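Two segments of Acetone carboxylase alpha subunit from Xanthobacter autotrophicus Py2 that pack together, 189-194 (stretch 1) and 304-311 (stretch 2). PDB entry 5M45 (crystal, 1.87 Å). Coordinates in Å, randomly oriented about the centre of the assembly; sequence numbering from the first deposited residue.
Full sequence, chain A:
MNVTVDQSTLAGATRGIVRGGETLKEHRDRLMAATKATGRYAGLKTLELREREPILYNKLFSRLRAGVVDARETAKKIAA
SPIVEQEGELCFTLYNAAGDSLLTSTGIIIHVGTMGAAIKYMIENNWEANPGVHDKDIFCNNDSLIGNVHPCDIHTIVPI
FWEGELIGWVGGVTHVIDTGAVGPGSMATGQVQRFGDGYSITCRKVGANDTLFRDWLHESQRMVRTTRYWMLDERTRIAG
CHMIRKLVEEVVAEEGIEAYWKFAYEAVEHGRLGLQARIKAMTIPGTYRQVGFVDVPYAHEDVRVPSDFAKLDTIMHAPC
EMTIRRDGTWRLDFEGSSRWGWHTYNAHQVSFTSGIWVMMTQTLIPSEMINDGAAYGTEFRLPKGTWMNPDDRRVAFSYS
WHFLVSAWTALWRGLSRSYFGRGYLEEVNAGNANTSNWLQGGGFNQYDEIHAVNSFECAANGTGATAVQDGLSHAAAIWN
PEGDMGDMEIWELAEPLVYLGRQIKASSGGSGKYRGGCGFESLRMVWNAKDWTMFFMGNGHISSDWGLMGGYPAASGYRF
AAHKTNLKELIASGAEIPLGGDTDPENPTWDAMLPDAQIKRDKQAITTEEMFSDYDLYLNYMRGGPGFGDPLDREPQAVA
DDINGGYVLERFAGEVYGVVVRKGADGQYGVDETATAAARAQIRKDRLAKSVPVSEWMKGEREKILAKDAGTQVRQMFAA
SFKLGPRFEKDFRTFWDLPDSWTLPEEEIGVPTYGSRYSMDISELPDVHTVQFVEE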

ATOM      1  N   THR A 189       0.674 -15.162  -3.670  1.00 13.54           N
ATOM      2  CA  THR A 189       1.506 -15.692  -2.609  1.00 13.54           C
ATOM      3  C   THR A 189       2.787 -14.845  -2.537  1.00 13.29           C
ATOM      4  O   THR A 189       3.119 -14.145  -3.501  1.00 13.14           O
ATOM      5  CB  THR A 189       1.935 -17.132  -2.881  1.00 13.90           C
ATOM      6  OG1 THR A 189       2.660 -17.183  -4.123  1.00 14.35           O
ATOM      7  CG2 THR A 189       0.730 -18.046  -2.981  1.00 14.06           C
ATOM      8  N   GLY A 190       3.490 -14.959  -1.414  1.00 13.28           N
ATOM      9  CA  GLY A 190       4.743 -14.232  -1.172  1.00 13.39           C
ATOM     10  C   GLY A 190       4.699 -13.454   0.102  1.00 13.39           C
ATOM     11  O   GLY A 190       5.540 -13.653   0.978  1.00 13.61           O
ATOM     12  N   GLN A 191       3.727 -12.547   0.209  1.00 13.44           N
ATOM     13  CA  GLN A 191       3.425 -11.868   1.483  1.00 13.41           C
ATOM     14  C   GLN A 191       2.765 -12.867   2.472  1.00 13.72           C
ATOM     15  O   GLN A 191       2.146 -13.850   2.041  1.00 13.60           O
ATOM     16  CB  GLN A 191       2.492 -10.656   1.253  1.00 13.25           C
ATOM     17  CG  GLN A 191       1.049 -10.992   0.854  1.00 13.03           C
ATOM     18  CD  GLN A 191       0.792 -11.201  -0.639  1.00 12.91           C
ATOM     19  OE1 GLN A 191       1.699 -11.410  -1.452  1.00 13.00           O
ATOM     20  NE2 GLN A 191      -0.471 -11.160  -0.997  1.00 12.78           N
ATOM     21  N   VAL A 192       2.911 -12.592   3.775  1.00 14.16           N
ATOM     22  CA  VAL A 192       2.273 -13.348   4.852  1.00 14.58           C
ATOM     23  C   VAL A 192       1.394 -12.554   5.822  1.00 14.71           C
ATOM     24  O   VAL A 192       0.862 -13.128   6.789  1.00 14.37           O
ATOM     25  CB  VAL A 192       3.285 -14.188   5.655  1.00 15.17           C
ATOM     26  CG1 VAL A 192       3.937 -15.195   4.739  1.00 15.35           C
ATOM     27  CG2 VAL A 192       4.343 -13.316   6.359  1.00 15.44           C
ATOM     28  N   GLN A 193       1.237 -11.257   5.520  1.00 14.75           N
ATOM     29  CA  GLN A 193       0.520 -10.276   6.327  1.00 15.22           C
ATOM     30  C   GLN A 193      -0.095  -9.203   5.396  1.00 14.23           C
ATOM     31  O   GLN A 193       0.248  -9.133   4.231  1.00 13.75           O
ATOM     32  CB  GLN A 193       1.499  -9.491   7.226  1.00 16.24           C
ATOM     33  CG  GLN A 193       2.204 -10.264   8.259  1.00 17.20           C
ATOM     34  CD  GLN A 193       3.055  -9.374   9.143  1.00 17.87           C
ATOM     35  OE1 GLN A 193       2.546  -8.779  10.082  1.00 18.65           O
ATOM     36  NE2 GLN A 193       4.337  -9.265   8.834  1.00 18.07           N
ATOM     37  N   ARG A 194      -0.925  -8.335   5.976  1.00 13.77           N
ATOM     38  CA  ARG A 194      -1.524  -7.167   5.293  1.00 13.17           C
ATOM     39  C   ARG A 194      -0.487  -6.314   4.583  1.00 12.91           C
ATOM     40  O   ARG A 194      -0.751  -5.737   3.537  1.00 12.70           O
ATOM     41  CB  ARG A 194      -2.264  -6.305   6.336  1.00 13.30           C
ATOM     42  CG  ARG A 194      -3.071  -5.106   5.826  1.00 13.14           C
ATOM     43  CD  ARG A 194      -3.739  -4.361   6.971  1.00 13.21           C
ATOM     44  NE  ARG A 194      -4.700  -3.356   6.520  1.00 12.95           N
ATOM     45  CZ  ARG A 194      -5.876  -3.605   5.931  1.00 12.90           C
ATOM     46  NH1 ARG A 194      -6.339  -4.864   5.777  1.00 12.84           N
ATOM     47  NH2 ARG A 194      -6.638  -2.586   5.479  1.00 12.80           N
ATOM     48  N   ARG A 304       8.838 -19.342  -0.872  1.00 18.47           N
ATOM     49  CA  ARG A 304       9.889 -18.437  -0.392  1.00 20.74           C
ATOM     50  C   ARG A 304       9.284 -17.232   0.282  1.00 20.79           C
ATOM     51  O   ARG A 304       9.241 -16.156  -0.295  1.00 21.43           O
ATOM     52  CB  ARG A 304      10.814 -17.996  -1.537  1.00 23.23           C
ATOM     53  CG  ARG A 304      11.620 -19.176  -1.946  1.00 26.90           C
ATOM     54  CD  ARG A 304      12.637 -19.063  -3.068  1.00 31.30           C
ATOM     55  NE  ARG A 304      12.842 -20.493  -3.368  1.00 35.74           N
ATOM     56  CZ  ARG A 304      13.566 -21.028  -4.361  1.00 38.12           C
ATOM     57  NH1 ARG A 304      14.296 -20.239  -5.171  1.00 38.81           N
ATOM     58  NH2 ARG A 304      13.565 -22.379  -4.505  1.00 37.44           N
ATOM     59  N   VAL A 305       8.801 -17.412   1.494  1.00 19.95           N
ATOM     60  CA  VAL A 305       8.199 -16.304   2.225  1.00 19.35           C
ATOM     61  C   VAL A 305       9.265 -15.543   3.043  1.00 18.75           C
ATOM     62  O   VAL A 305      10.236 -16.115   3.467  1.00 18.68           O
ATOM     63  CB  VAL A 305       7.014 -16.749   3.100  1.00 19.61           C
ATOM     64  CG1 VAL A 305       5.814 -17.117   2.227  1.00 19.76           C
ATOM     65  CG2 VAL A 305       7.379 -17.859   4.063  1.00 19.48           C
ATOM     66  N   PRO A 306       9.080 -14.228   3.234  1.00 18.58           N
ATOM     67  CA  PRO A 306      10.102 -13.380   3.838  1.00 18.64           C
ATOM     68  C   PRO A 306      10.098 -13.326   5.373  1.00 18.60           C
ATOM     69  O   PRO A 306      10.843 -12.533   5.908  1.00 19.74           O
ATOM     70  CB  PRO A 306       9.754 -11.998   3.247  1.00 18.34           C
ATOM     71  CG  PRO A 306       8.283 -12.008   3.179  1.00 18.36           C
ATOM     72  CD  PRO A 306       7.932 -13.416   2.776  1.00 18.47           C
ATOM     73  N   SER A 307       9.311 -14.152   6.045  1.00 18.36           N
ATOM     74  CA  SER A 307       9.184 -14.177   7.504  1.00 18.57           C
ATOM     75  C   SER A 307       9.309 -15.631   7.972  1.00 18.09           C
ATOM     76  O   SER A 307       8.532 -16.475   7.546  1.00 18.21           O
ATOM     77  CB  SER A 307       7.823 -13.584   7.906  1.00 18.51           C
ATOM     78  OG  SER A 307       7.717 -12.208   7.529  1.00 19.53           O
ATOM     79  N   ASP A 308      10.293 -15.928   8.823  1.00 17.96           N
ATOM     80  CA  ASP A 308      10.539 -17.326   9.269  1.00 17.47           C
ATOM     81  C   ASP A 308       9.413 -17.960  10.144  1.00 16.95           C
ATOM     82  O   ASP A 308       9.232 -19.193  10.153  1.00 16.64           O
ATOM     83  CB  ASP A 308      11.910 -17.475   9.953  1.00 17.89           C
ATOM     84  CG  ASP A 308      12.086 -16.565  11.204  1.00 18.51           C
ATOM     85  OD1 ASP A 308      11.298 -15.532  11.368  1.00 18.54           O
ATOM     86  OD2 ASP A 308      13.012 -16.936  12.003  1.00 18.68           O
ATOM     87  N   PHE A 309       8.627 -17.116  10.821  1.00 16.10           N
ATOM     88  CA  PHE A 309       7.510 -17.595  11.643  1.00 15.45           C
ATOM     89  C   PHE A 309       6.334 -18.141  10.789  1.00 15.02           C
ATOM     90  O   PHE A 309       5.394 -18.721  11.352  1.00 15.39           O
ATOM     91  CB  PHE A 309       7.057 -16.522  12.651  1.00 15.25           C
ATOM     92  CG  PHE A 309       6.678 -15.197  12.027  1.00 15.10           C
ATOM     93  CD1 PHE A 309       5.438 -15.021  11.416  1.00 14.88           C
ATOM     94  CD2 PHE A 309       7.558 -14.113  12.065  1.00 15.18           C
ATOM     95  CE1 PHE A 309       5.085 -13.822  10.829  1.00 14.80           C
ATOM     96  CE2 PHE A 309       7.192 -12.884  11.497  1.00 15.14           C
ATOM     97  CZ  PHE A 309       5.958 -12.750  10.854  1.00 14.96           C
ATOM     98  N   ALA A 310       6.371 -17.946   9.458  1.00 14.56           N
ATOM     99  CA  ALA A 310       5.367 -18.472   8.516  1.00 14.07           C
ATOM    100  C   ALA A 310       5.738 -19.797   7.866  1.00 13.90           C
ATOM    101  O   ALA A 310       4.905 -20.368   7.122  1.00 13.32           O
ATOM    102  CB  ALA A 310       5.076 -17.430   7.412  1.00 13.99           C
ATOM    103  N   LYS A 311       6.971 -20.275   8.084  1.00 13.94           N
ATOM    104  CA  LYS A 311       7.455 -21.488   7.427  1.00 14.13           C
ATOM    105  C   LYS A 311       7.058 -22.730   8.195  1.00 13.85           C
ATOM    106  O   LYS A 311       7.839 -23.257   8.996  1.00 14.18           O
ATOM    107  CB  LYS A 311       8.959 -21.489   7.228  1.00 14.76           C
ATOM    108  CG  LYS A 311       9.479 -20.484   6.243  1.00 15.33           C
ATOM    109  CD  LYS A 311       9.254 -20.848   4.777  1.00 15.74           C
ATOM    110  CE  LYS A 311      10.092 -22.044   4.290  1.00 15.99           C
ATOM    111  NZ  LYS A 311       9.405 -22.546   3.043  1.00 16.13           N
TER
HETATM  112  O   HOH W   1       6.018  -9.776   6.322  1.00 20.68           O

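The contact between the two stretches is small, burying 278 Å² in total, and no direct hydrogen bond crosses it. It rests on van der Waals packing centred on Val192, with Gly190 as the second main element, and on a single water-mediated link at one side.

Val192 has the largest area covered by the other stretch, 80 Å². Its CA-to-CB bond points toward stretch 2, and with the m rotamer (chi1 −62°) CG1 lies nearest Val305 and Ala310 and CG2 nearest Ser307. Val192 CG1 lies 3.7 Å from Val305 CG1 and also 3.7 Å from Ala310 CB, so that it packs against two apolar side chains, whose CA-to-CB bonds both point toward stretch 1. CG2 approaches the hydroxyl of Ser307, with Val192 CG2 and Ser307 OG 3.7 Å apart. A branched, wholly apolar side chain suits this position, since it fills the space in front of Val305, Ser307 and Ala310 without bringing a polar group that would need a partner. Ala310 meets Val192 with its methyl alone, across a distance of 7.0 Å between Val192 CA and Ala310 CA. Ala310 is carried on a short 3-10 segment, and its amide closes the turn through a hydrogen bond from Ala310 N to Ser307 O (3.2 Å).

Gly190, with 43 Å² covered, makes the closest backbone approach: Gly190 CA is 5.3 Å from Val305 CA. Its carbonyl contacts two residues, with Gly190 O 3.0 Å from Pro306 CD and 3.7 Å from Val305 CG1. Proline has no amide hydrogen to offer, and this buried oxygen has no hydrogen-bonding partner anywhere in the model; the contact is therefore one of close packing alone. The need for glycine comes from the backbone, not from stretch 2. At phi/psi of 126/−58° a CB would be jammed against the carbonyl oxygen of Thr189, although it would point away from stretch 2.

Beyond Val192, Gln193 extends the contact. Its CA-to-CB bond points sideways, but the end of the side chain comes nearer, placing Gln193 NE2 4.3 Å from Phe309 CZ, at the ring edge and near the ring plane. The same amide nitrogen donates to a water (Gln193 NE2 to water O, 3.1 Å), which in turn donates to the serine hydroxyl (water O to Ser307 OG, 3.2 Å). This bridge supplies the polar connection that the direct contacts lack, and Ser307 thus serves both the water and the methyl packing of Val192.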